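Local structure of armadillo repeat protein arm00016 (Synthetic construct, 4D4E) at residues A[88-93]-A[128-133]; A[77-82]-A[117-122]; A[184-189]-A[221-226]; A[161-166]-A[200-205]; A[108-113]-A[149-154]. The protein probably binds extended peptides, having been computationally designed as an armadillo repeat scaffold for modular peptide recognition. One frame throughout, in Å; residues are numbered along the deposited sequence. Where two conformers were deposited one is given.

Interaction 1: residues A[88-93]-A[128-133]; sequences QIQKLI and NEQIQK
Q130 reaches over from helix 128-136 and lays its side chain among I89, Q90 and I93 of helix 86-94. The two helices are neighbours in the armadillo superhelix. They run side by side with a 25° angle between their N-to-C directions and axes 10.8 Å apart at the closest, a spacing that Q130 spans with its long side chain. Each part of Q130 meets a different partner. Low down, its CG lies 3.7 Å from I93 CD1, the two side chains crossing at about a right angle. At the tip, its CD lies 3.6 Å from I89 CG2, while its NE2 approaches Q90 CG to 3.3 Å. One turn further on, the aliphatic part of K133 closes the contact, its CG 4.1 Å from I93 CG2.

Its torsions and its polar end position the glutamine. CG stands anti to the carbonyl carbon (chi1 -56°) and the chain runs extended beyond it, which carries the amide across the gap. Glutamine suits this place because its methylenes pack against isoleucine while the buried amide still finds polar partners at both helix beginnings: OE1 accepts from the backbone N of N127, and NE2 donates to the backbone O of N86.

Interaction 2: residues A[77-82]-A[117-122]; sequences AIANIA and VAAIAN
A79 and A119 bring their helices almost into backbone contact: their CA atoms are 3.8 Å apart. Helix 68-81 and helix 110-124 run nearly parallel, 13° between their directions, with axes only 8.1 Å apart. This close stacking of helices is part of the armadillo superhelix, and alanine suits it, because a methyl group fills the interface without prising the backbones apart.

The methyl of A79 rests on the opposite main chain, its CB 3.7 Å from A119 CA, and the two CB atoms are 3.8 Å apart. On the inner flank I78 CG2 touches A119 CB at 4.2 Å. The partly exposed flank is polar. N122 has CG anti to its own carbonyl carbon, and from there ND2 donates to A79 O over 2.7 Å with an N-H...O angle of 152°. The acceptor lies in the amide plane of N122, but the donor stands 36° above the carbonyl plane of A79. Asparagines of natural armadillo helices often grip peptide main chains, consistent with such a role for N122. A water donates to both A82 O and N122 O, beside the 3.7 Å contact of A82 CB with N122 CB.

Interaction 3: residues A[184-189]-A[221-226]; sequences PLVKLL and AGALPA
V186 pushes its branched side chain into the bend formed by A221, G222 and A223. Its CB starts 4.0 Å from A221 O, and the side chain then splits. CG1, anti to the backbone N of V186 (chi1 164°), lies 3.6 Å from A221 O and equally close to G222 O, so this methyl meets carbonyl oxygens. CG2, beside the backbone N, meets carbon instead: A223 CA at 3.6 Å, with the CB atoms of A221 and A223 close by. The forked tip of valine thus lays one methyl on the carbonyls and the other on the carbons of the bend.

The bend is a Schellman motif, closing helix 212-221 at G222, whose positive phi of 99° a residue without a side chain adopts readily. G222 is also the N-cap residue of helix 223-229, so one helix turns into the next. A turn further on, L189 CD1 packs 3.5 Å from A226 CB, and L189 leans back on A200 and V201. A water lies 2.7 Å from A226 O and at longer range from L189 O.

With no direct hydrogen bond joining the two segments, the contact is one of shape, made by methyl groups against small residues and main chain.

Interaction 4: residues A[161-166]-A[200-205]; sequences AIANIA and AVAAIA
A163 and A203 form the tight centre of this contact, with CA atoms 4.0 Å apart. Methyl and backbone interlock here: A203 CB sits 3.8 Å from A163 CA, and A163 CB in turn lies 4.0 Å from A203 N. Along the same line, one turn later, A166 points its CB at the main chain of the other helix and comes within 3.7 Å of A203 O. A203 is therefore touched at its methyl by A163 and at its carbonyl by A166. With the helix axes 8.1 Å apart and their directions differing by 20°, nothing larger than alanine is found at the points of closest approach.

The helices concerned, 152-166 and 194-208, stand next to each other in the stack of the armadillo superhelix. Toward the inside of that stack the contact passes into the hydrophobic core: I162 CG2 reaches only to 4.5 Å from A203 CB, and L185 of helix 182-187 touches both I162 and A203. I162 suits this margin because its CG2 can touch both A203 and L185; L143 also packs on its side chain.

The other flank is looser and more open. A163 CB and A202 CB are 4.4 Å apart, A202 is partly exposed, and a glycerol molecule, probably from the crystallisation liquor, lies about 3 Å from the A202 side chain. Here the A202 methyl lies at the partly exposed surface, and no hydrogen bond crosses between the two segments. N164, whose CB bond points away from the other helix, donates from ND2 to A121 O of helix 110-124.

Interaction 5: residues A[108-113]-A[149-154]; sequences ASEEVI and DASEEV
E110 and I113 of helix 110-124 face residues 149-154, a loop that runs into the start of helix 152-166. D149 lies near the E110 carboxylate, and like charges would probably repel mildly. The exposed A150 follows, its small CB near that carboxylate, whose modelled position is doubtful. S151 comes next; the modelled approach of E110 to its CB is too short to trust. Its hydroxyl has a clearer task. Held anti to the backbone N (chi1 167°), OG turns toward the first turn of its own helix and accepts a weak bond from V154 N at 3.4 Å, as serine at an N-cap commonly does. Beyond it the like-charged carboxylates of E153 and E111 come within 5.4 Å (OE2 to OE1), while K114 offers both glutamates a long, weak ion pair.

V154 closes the walk with the buried part. Its CG1 packs 4.0 Å from I113 CG2 and its CG2 the same distance from E110 O; L146 touches both V154 and I113. S109 caps helix 110-124 through a firmer bond, V112 N to its OG at 3.1 Å, giving serine N-caps at the starts of two neighbouring helices at one edge of the armadillo stack.

Interactions 1 and 2 lie on the same helix pairs, 68-81 being followed by 86-94 and 110-124 by 128-136. Their centres are about 12 Å apart, and they touch where I89 CG1 lies 3.3 Å from A82 O and where L92 packs on A82. Interactions 3 and 4 are coupled likewise, also about 12 Å between centres, through L185 and L188 on A200. The N164 to A121 bond ties interaction 4 to interaction 2, and I131 CD1 of interaction 1 packs 3.7 Å from N164 O. Interaction 5 shares helix 110-124 with interaction 2 and helix 152-166 with interaction 4, but sits at the helix beginnings, about 15 and 20 Å away between centres.

Interaction 1: residues A[88-93]-A[128-133]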
# COMPACT_ATOMS: atom_id res chain seq x y z
N GLN A 88 -15.62 -2.58 3.06
CA GLN A 88 -15.27 -3.00 1.70
C GLN A 88 -13.87 -3.50 1.65
O GLN A 88 -13.63 -4.45 0.93
CB GLN A 88 -15.51 -1.88 0.70
CG GLN A 88 -16.95 -1.43 0.82
CD GLN A 88 -17.22 -0.13 0.11
OE1 GLN A 88 -16.43 0.84 0.17
NE2 GLN A 88 -18.35 -0.08 -0.56
N ILE A 89 -12.95 -2.93 2.43
CA ILE A 89 -11.65 -3.55 2.55
C ILE A 89 -11.84 -4.97 3.16
O ILE A 89 -11.20 -5.94 2.73
CB ILE A 89 -10.71 -2.74 3.42
CG1 ILE A 89 -10.36 -1.40 2.72
CG2 ILE A 89 -9.50 -3.58 3.78
CD1 ILE A 89 -9.54 -0.44 3.57
N GLN A 90 -12.72 -5.09 4.14
CA GLN A 90 -13.01 -6.38 4.72
C GLN A 90 -13.44 -7.47 3.72
O GLN A 90 -13.04 -8.63 3.78
CB GLN A 90 -14.10 -6.19 5.77
CG GLN A 90 -13.53 -6.27 7.17
CD GLN A 90 -12.62 -7.46 7.32
OE1 GLN A 90 -13.02 -8.59 7.04
NE2 GLN A 90 -11.38 -7.21 7.74
N LYS A 91 -14.36 -7.10 2.88
CA LYS A 91 -14.77 -7.93 1.75
C LYS A 91 -13.63 -8.38 0.86
O LYS A 91 -13.66 -9.50 0.46
CB LYS A 91 -15.83 -7.22 0.93
CG LYS A 91 -17.18 -7.08 1.67
CD LYS A 91 -17.86 -8.43 1.82
CE LYS A 91 -18.17 -8.67 3.28
NZ LYS A 91 -19.55 -8.28 3.58
N LEU A 92 -12.65 -7.53 0.55
CA LEU A 92 -11.46 -7.98 -0.21
C LEU A 92 -10.63 -9.02 0.51
O LEU A 92 -10.14 -9.97 -0.12
CB LEU A 92 -10.49 -6.81 -0.51
CG LEU A 92 -10.80 -6.01 -1.74
CD1 LEU A 92 -9.95 -4.72 -1.65
CD2 LEU A 92 -10.53 -6.76 -3.06
N ILE A 93 -10.44 -8.80 1.81
CA ILE A 93 -9.67 -9.75 2.62
C ILE A 93 -10.41 -11.08 2.58
O ILE A 93 -9.80 -12.13 2.28
CB ILE A 93 -9.49 -9.23 4.08
CG1 ILE A 93 -8.50 -8.00 4.05
CG2 ILE A 93 -9.04 -10.36 5.00
CD1 ILE A 93 -8.49 -7.11 5.26
N ASN A 128 -6.84 -1.60 12.28
CA ASN A 128 -5.75 -2.41 12.85
C ASN A 128 -5.83 -3.89 12.54
O ASN A 128 -4.79 -4.57 12.38
CB ASN A 128 -5.54 -2.11 14.36
CG ASN A 128 -4.98 -0.71 14.58
OD1 ASN A 128 -4.60 -0.08 13.57
ND2 ASN A 128 -4.86 -0.22 15.84
N GLU A 129 -7.06 -4.40 12.38
CA GLU A 129 -7.24 -5.80 12.07
C GLU A 129 -6.94 -6.07 10.60
O GLU A 129 -6.49 -7.16 10.22
CB GLU A 129 -8.61 -6.27 12.54
CG GLU A 129 -8.68 -6.32 14.08
CD GLU A 129 -7.43 -6.92 14.79
OE1 GLU A 129 -7.21 -8.16 14.76
OE2 GLU A 129 -6.65 -6.14 15.42
N GLN A 130 -7.12 -5.06 9.77
CA GLN A 130 -6.76 -5.17 8.35
C GLN A 130 -5.25 -5.04 8.15
O GLN A 130 -4.66 -5.83 7.43
CB GLN A 130 -7.64 -4.22 7.55
CG GLN A 130 -9.11 -4.56 7.85
CD GLN A 130 -10.07 -3.50 7.36
OE1 GLN A 130 -9.69 -2.34 7.22
NE2 GLN A 130 -11.30 -3.91 7.01
N ILE A 131 -4.60 -4.09 8.83
CA ILE A 131 -3.13 -4.09 8.93
C ILE A 131 -2.57 -5.49 9.35
O ILE A 131 -1.54 -6.00 8.81
CB ILE A 131 -2.63 -3.03 9.91
CG1 ILE A 131 -2.92 -1.59 9.34
CG2 ILE A 131 -1.13 -3.27 10.24
CD1 ILE A 131 -2.79 -0.43 10.32
N GLN A 132 -3.17 -6.05 10.39
CA GLN A 132 -2.78 -7.36 10.93
C GLN A 132 -2.82 -8.48 9.89
O GLN A 132 -1.88 -9.27 9.85
CB GLN A 132 -3.69 -7.74 12.10
CG GLN A 132 -3.22 -8.95 12.88
CD GLN A 132 -1.78 -8.79 13.38
OE1 GLN A 132 -1.31 -7.67 13.69
NE2 GLN A 132 -1.07 -9.91 13.42
N LYS A 133 -3.93 -8.56 9.13
CA LYS A 133 -4.10 -9.54 8.06
C LYS A 133 -3.01 -9.38 7.01
O LYS A 133 -2.46 -10.36 6.54
CB LYS A 133 -5.50 -9.44 7.41
CG LYS A 133 -6.59 -10.07 8.24
CD LYS A 133 -6.21 -11.48 8.67
CE LYS A 133 -7.22 -12.00 9.68
NZ LYS A 133 -8.58 -11.74 9.13

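Interaction 2: residues A[77-82]-A[117-122]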
# COMPACT_ATOMS: atom_id res chain seq x y z
N ALA A 77 -7.83 -2.32 -10.30
CA ALA A 77 -9.24 -2.32 -9.91
C ALA A 77 -9.38 -2.62 -8.39
O ALA A 77 -10.08 -1.87 -7.68
CB ALA A 77 -9.99 -3.32 -10.77
N ILE A 78 -8.76 -3.73 -7.92
CA ILE A 78 -8.62 -4.07 -6.50
C ILE A 78 -7.99 -2.88 -5.72
O ILE A 78 -8.44 -2.58 -4.61
CB ILE A 78 -7.79 -5.37 -6.27
CG1 ILE A 78 -8.48 -6.62 -6.85
CG2 ILE A 78 -7.33 -5.54 -4.81
CD1 ILE A 78 -7.55 -7.82 -6.84
N ALA A 79 -6.97 -2.19 -6.26
CA ALA A 79 -6.50 -1.03 -5.52
C ALA A 79 -7.63 0.00 -5.30
O ALA A 79 -7.69 0.67 -4.24
CB ALA A 79 -5.27 -0.37 -6.19
N ASN A 80 -8.49 0.15 -6.30
CA ASN A 80 -9.56 1.13 -6.23
C ASN A 80 -10.68 0.69 -5.28
O ASN A 80 -11.20 1.54 -4.54
CB ASN A 80 -10.11 1.43 -7.62
CG ASN A 80 -9.44 2.62 -8.29
OD1 ASN A 80 -8.96 3.53 -7.64
ND2 ASN A 80 -9.49 2.65 -9.62
N ILE A 81 -11.01 -0.61 -5.26
CA ILE A 81 -11.97 -1.18 -4.27
C ILE A 81 -11.47 -0.95 -2.82
O ILE A 81 -12.23 -0.54 -1.95
CB ILE A 81 -12.29 -2.69 -4.59
CG1 ILE A 81 -13.05 -2.76 -5.92
CG2 ILE A 81 -13.04 -3.40 -3.47
CD1 ILE A 81 -12.89 -4.08 -6.63
N ALA A 82 -10.17 -1.16 -2.63
CA ALA A 82 -9.53 -1.04 -1.33
C ALA A 82 -9.42 0.39 -0.82
O ALA A 82 -9.09 0.58 0.36
CB ALA A 82 -8.16 -1.67 -1.38
N VAL A 117 1.56 -2.84 -4.91
CA VAL A 117 1.91 -1.98 -3.79
C VAL A 117 0.83 -0.92 -3.50
O VAL A 117 0.50 -0.69 -2.31
CB VAL A 117 3.32 -1.34 -3.91
CG1 VAL A 117 3.62 -0.62 -2.61
CG2 VAL A 117 4.35 -2.44 -4.03
N ALA A 118 0.30 -0.26 -4.54
CA ALA A 118 -0.83 0.68 -4.28
C ALA A 118 -2.03 -0.02 -3.57
O ALA A 118 -2.64 0.52 -2.58
CB ALA A 118 -1.29 1.41 -5.56
N ALA A 119 -2.38 -1.23 -4.03
CA ALA A 119 -3.50 -1.95 -3.41
C ALA A 119 -3.25 -2.22 -1.94
O ALA A 119 -4.12 -2.00 -1.11
CB ALA A 119 -3.89 -3.26 -4.16
N ILE A 120 -2.06 -2.69 -1.60
CA ILE A 120 -1.67 -2.99 -0.22
C ILE A 120 -1.55 -1.76 0.70
O ILE A 120 -1.85 -1.81 1.92
CB ILE A 120 -0.32 -3.72 -0.34
CG1 ILE A 120 -0.56 -5.16 -0.86
CG2 ILE A 120 0.44 -3.69 1.02
CD1 ILE A 120 0.76 -5.90 -1.09
N ALA A 121 -1.10 -0.63 0.11
CA ALA A 121 -1.15 0.68 0.78
C ALA A 121 -2.59 1.04 1.16
O ALA A 121 -2.84 1.49 2.29
CB ALA A 121 -0.48 1.82 -0.00
N ASN A 122 -3.51 0.83 0.22
CA ASN A 122 -4.91 1.15 0.49
C ASN A 122 -5.51 0.29 1.58
O ASN A 122 -6.25 0.78 2.49
CB ASN A 122 -5.73 1.12 -0.78
CG ASN A 122 -5.35 2.25 -1.72
OD1 ASN A 122 -4.66 3.17 -1.32
ND2 ASN A 122 -5.83 2.20 -2.95
O HOH W 1 -8.02 2.40 1.72

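Interaction 3: residues A[184-189]-A[221-226]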
# COMPACT_ATOMS: atom_id res chain seq x y z
N PRO A 184 16.00 1.79 6.03
CA PRO A 184 15.47 2.23 4.75
C PRO A 184 14.57 3.46 4.83
O PRO A 184 14.55 4.27 3.91
CB PRO A 184 14.71 0.99 4.25
CG PRO A 184 15.43 -0.17 4.87
CD PRO A 184 15.91 0.31 6.20
N LEU A 185 13.83 3.62 5.92
CA LEU A 185 12.94 4.78 6.07
C LEU A 185 13.76 6.06 6.28
O LEU A 185 13.36 7.14 5.79
CB LEU A 185 11.98 4.56 7.24
CG LEU A 185 10.47 4.34 7.12
CD1 LEU A 185 9.83 4.05 5.74
CD2 LEU A 185 9.89 3.47 8.26
N VAL A 186 14.88 5.94 7.01
CA VAL A 186 15.78 7.06 7.31
C VAL A 186 16.51 7.54 6.04
O VAL A 186 16.65 8.74 5.78
CB VAL A 186 16.74 6.71 8.48
CG1 VAL A 186 17.89 7.66 8.54
CG2 VAL A 186 16.01 6.80 9.81
N LYS A 187 16.92 6.59 5.21
CA LYS A 187 17.47 6.83 3.88
C LYS A 187 16.47 7.61 2.94
O LYS A 187 16.83 8.60 2.33
CB LYS A 187 17.86 5.44 3.36
CG LYS A 187 18.65 5.31 2.07
CD LYS A 187 17.72 5.41 0.88
CE LYS A 187 17.98 4.33 -0.17
NZ LYS A 187 18.99 4.76 -1.16
N LEU A 188 15.20 7.20 2.93
CA LEU A 188 14.14 7.82 2.15
C LEU A 188 13.85 9.27 2.57
O LEU A 188 13.17 9.98 1.84
CB LEU A 188 12.85 7.00 2.29
CG LEU A 188 12.62 5.89 1.26
CD1 LEU A 188 13.83 5.64 0.37
CD2 LEU A 188 12.11 4.60 1.92
N LEU A 189 14.32 9.67 3.79
CA LEU A 189 14.27 11.11 4.23
C LEU A 189 15.21 11.96 3.34
O LEU A 189 15.16 13.22 3.35
CB LEU A 189 14.67 11.32 5.70
CG LEU A 189 13.83 10.60 6.77
CD1 LEU A 189 14.39 10.79 8.18
CD2 LEU A 189 12.41 11.07 6.66
N ALA A 221 18.86 4.50 14.10
CA ALA A 221 18.82 4.36 12.65
C ALA A 221 19.39 5.63 11.99
O ALA A 221 19.74 5.63 10.83
CB ALA A 221 17.37 4.08 12.18
N GLY A 222 19.50 6.70 12.76
CA GLY A 222 20.01 7.97 12.22
C GLY A 222 18.90 8.94 11.87
O GLY A 222 19.13 9.86 11.10
N ALA A 223 17.71 8.74 12.42
CA ALA A 223 16.58 9.60 12.07
C ALA A 223 16.79 11.08 12.42
O ALA A 223 16.40 11.93 11.64
CB ALA A 223 15.30 9.11 12.66
N LEU A 224 17.42 11.37 13.56
CA LEU A 224 17.50 12.75 14.03
C LEU A 224 18.20 13.76 13.09
O LEU A 224 17.62 14.83 12.83
CB LEU A 224 18.01 12.83 15.48
CG LEU A 224 17.36 11.94 16.54
CD1 LEU A 224 17.95 12.17 17.96
CD2 LEU A 224 15.81 12.08 16.53
N PRO A 225 19.40 13.43 12.56
CA PRO A 225 20.06 14.37 11.67
C PRO A 225 19.36 14.48 10.34
O PRO A 225 19.47 15.52 9.68
CB PRO A 225 21.44 13.72 11.41
CG PRO A 225 21.66 12.84 12.58
CD PRO A 225 20.30 12.30 12.92
N ALA A 226 18.66 13.40 9.95
CA ALA A 226 18.01 13.31 8.66
C ALA A 226 16.76 14.14 8.72
O ALA A 226 16.43 14.84 7.76
CB ALA A 226 17.76 11.86 8.31
O HOH W 2 17.50 14.36 5.30

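Interaction 4: residues A[161-166]-A[200-205]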
# COMPACT_ATOMS: atom_id res chain seq x y z
N ALA A 161 2.67 2.56 1.97
CA ALA A 161 2.19 1.33 2.66
C ALA A 161 2.84 1.21 4.03
O ALA A 161 2.18 0.88 4.99
CB ALA A 161 2.46 0.08 1.80
N ILE A 162 4.15 1.44 4.12
CA ILE A 162 4.86 1.33 5.37
C ILE A 162 4.37 2.40 6.37
O ILE A 162 4.12 2.09 7.53
CB ILE A 162 6.38 1.47 5.20
CG1 ILE A 162 6.98 0.31 4.36
CG2 ILE A 162 7.07 1.71 6.59
CD1 ILE A 162 6.77 -1.10 4.88
N ALA A 163 4.22 3.64 5.91
CA ALA A 163 3.61 4.71 6.72
C ALA A 163 2.23 4.26 7.29
O ALA A 163 1.97 4.42 8.51
CB ALA A 163 3.47 6.02 5.90
N ASN A 164 1.37 3.74 6.41
CA ASN A 164 0.03 3.28 6.83
C ASN A 164 0.09 2.16 7.88
O ASN A 164 -0.64 2.17 8.85
CB ASN A 164 -0.82 2.81 5.65
CG ASN A 164 -1.17 3.93 4.71
OD1 ASN A 164 -0.90 5.05 5.03
ND2 ASN A 164 -1.75 3.63 3.55
N ILE A 165 0.99 1.21 7.69
CA ILE A 165 1.22 0.21 8.71
C ILE A 165 1.72 0.81 10.06
O ILE A 165 1.22 0.45 11.16
CB ILE A 165 2.13 -0.93 8.16
CG1 ILE A 165 1.42 -1.77 7.07
CG2 ILE A 165 2.48 -1.92 9.25
CD1 ILE A 165 2.42 -2.39 6.10
N ALA A 166 2.68 1.76 9.97
CA ALA A 166 3.23 2.44 11.13
C ALA A 166 2.15 3.17 11.99
O ALA A 166 2.40 3.45 13.18
CB ALA A 166 4.31 3.44 10.68
N ALA A 200 7.90 8.99 4.25
CA ALA A 200 8.95 8.56 5.17
C ALA A 200 8.87 9.32 6.51
O ALA A 200 9.00 8.73 7.60
CB ALA A 200 10.35 8.69 4.52
N VAL A 201 8.63 10.63 6.43
CA VAL A 201 8.52 11.43 7.62
C VAL A 201 7.29 10.98 8.39
O VAL A 201 7.29 10.94 9.60
CB VAL A 201 8.41 12.95 7.30
CG1 VAL A 201 7.99 13.72 8.54
CG2 VAL A 201 9.73 13.54 6.77
N ALA A 202 6.19 10.75 7.70
CA ALA A 202 4.96 10.33 8.41
C ALA A 202 5.20 8.99 9.17
O ALA A 202 4.85 8.86 10.34
CB ALA A 202 3.83 10.14 7.41
N ALA A 203 5.81 8.04 8.48
CA ALA A 203 6.09 6.72 9.07
C ALA A 203 6.84 6.88 10.38
O ALA A 203 6.45 6.36 11.40
CB ALA A 203 6.94 5.91 8.11
N ILE A 204 7.92 7.66 10.32
CA ILE A 204 8.81 7.91 11.39
C ILE A 204 8.13 8.69 12.51
O ILE A 204 8.27 8.32 13.67
CB ILE A 204 10.08 8.58 10.84
CG1 ILE A 204 10.85 7.55 10.05
CG2 ILE A 204 10.93 9.21 11.97
CD1 ILE A 204 12.16 8.09 9.53
N ALA A 205 7.34 9.71 12.19
CA ALA A 205 6.50 10.34 13.22
C ALA A 205 5.52 9.34 13.96
O ALA A 205 5.32 9.44 15.17
CB ALA A 205 5.73 11.49 12.62

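Interaction 5: residues A[108-113]-A[149-154]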
# COMPACT_ATOMS: atom_id res chain seq x y z
N ALA A 108 7.38 -10.30 -12.35
CA ALA A 108 8.37 -9.85 -13.32
C ALA A 108 8.06 -8.43 -13.88
O ALA A 108 8.96 -7.84 -14.45
CB ALA A 108 8.56 -10.86 -14.47
N SER A 109 6.83 -7.90 -13.73
CA SER A 109 6.49 -6.59 -14.30
C SER A 109 6.45 -5.48 -13.26
O SER A 109 5.59 -5.50 -12.33
CB SER A 109 5.14 -6.67 -15.05
OG SER A 109 4.50 -5.40 -15.14
N GLU A 110 7.35 -4.49 -13.41
CA GLU A 110 7.34 -3.32 -12.53
C GLU A 110 6.04 -2.57 -12.44
O GLU A 110 5.71 -2.01 -11.39
CB GLU A 110 8.48 -2.34 -12.84
CG GLU A 110 9.55 -2.37 -11.75
CD GLU A 110 10.75 -1.48 -12.05
OE1 GLU A 110 10.62 -0.24 -11.87
OE2 GLU A 110 11.82 -2.01 -12.45
N GLU A 111 5.29 -2.54 -13.54
CA GLU A 111 3.98 -1.94 -13.55
C GLU A 111 2.99 -2.75 -12.67
O GLU A 111 2.13 -2.16 -11.99
CB GLU A 111 3.54 -1.87 -15.01
CG GLU A 111 2.66 -0.72 -15.40
CD GLU A 111 3.23 0.64 -15.08
OE1 GLU A 111 4.38 0.92 -15.45
OE2 GLU A 111 2.51 1.45 -14.47
N VAL A 112 3.11 -4.10 -12.67
CA VAL A 112 2.24 -4.93 -11.81
C VAL A 112 2.57 -4.70 -10.32
O VAL A 112 1.65 -4.51 -9.50
CB VAL A 112 2.22 -6.45 -12.19
CG1 VAL A 112 1.53 -7.27 -11.10
CG2 VAL A 112 1.51 -6.76 -13.53
N ILE A 113 3.87 -4.64 -10.00
CA ILE A 113 4.35 -4.42 -8.62
C ILE A 113 3.89 -3.04 -8.16
O ILE A 113 3.42 -2.89 -7.03
CB ILE A 113 5.89 -4.53 -8.56
CG1 ILE A 113 6.32 -5.95 -8.91
CG2 ILE A 113 6.42 -4.07 -7.21
CD1 ILE A 113 7.83 -6.18 -8.87
N ASP A 149 14.31 0.35 -4.31
CA ASP A 149 13.98 -0.30 -5.58
C ASP A 149 13.98 0.62 -6.78
O ASP A 149 13.39 1.71 -6.75
CB ASP A 149 12.62 -0.97 -5.47
CG ASP A 149 12.52 -2.20 -6.35
OD1 ASP A 149 13.26 -3.18 -6.09
OD2 ASP A 149 11.69 -2.19 -7.28
N ALA A 150 14.59 0.12 -7.86
CA ALA A 150 14.86 0.87 -9.08
C ALA A 150 13.80 1.93 -9.48
O ALA A 150 14.15 2.87 -10.21
CB ALA A 150 15.16 -0.08 -10.24
N SER A 151 12.55 1.79 -9.03
CA SER A 151 11.50 2.66 -9.55
C SER A 151 10.93 3.59 -8.50
O SER A 151 10.45 3.11 -7.48
CB SER A 151 10.37 1.85 -10.18
OG SER A 151 9.23 2.68 -10.39
N GLU A 152 10.96 4.91 -8.77
CA GLU A 152 10.42 5.92 -7.84
C GLU A 152 8.95 5.59 -7.55
O GLU A 152 8.54 5.56 -6.41
CB GLU A 152 10.52 7.38 -8.37
CG GLU A 152 10.03 8.50 -7.39
CD GLU A 152 8.52 8.87 -7.45
OE1 GLU A 152 7.92 8.81 -8.56
OE2 GLU A 152 7.90 9.23 -6.40
N GLU A 153 8.17 5.37 -8.59
CA GLU A 153 6.75 5.10 -8.40
C GLU A 153 6.51 3.87 -7.47
O GLU A 153 5.55 3.86 -6.70
CB GLU A 153 6.06 4.92 -9.75
CG GLU A 153 6.57 5.85 -10.85
CD GLU A 153 5.71 5.76 -12.10
OE1 GLU A 153 4.47 5.95 -11.99
OE2 GLU A 153 6.27 5.50 -13.20
N VAL A 154 7.39 2.85 -7.54
CA VAL A 154 7.27 1.71 -6.63
C VAL A 154 7.65 2.15 -5.20
O VAL A 154 6.87 1.96 -4.29
CB VAL A 154 8.10 0.50 -7.08
CG1 VAL A 154 8.03 -0.57 -6.01
CG2 VAL A 154 7.63 -0.02 -8.45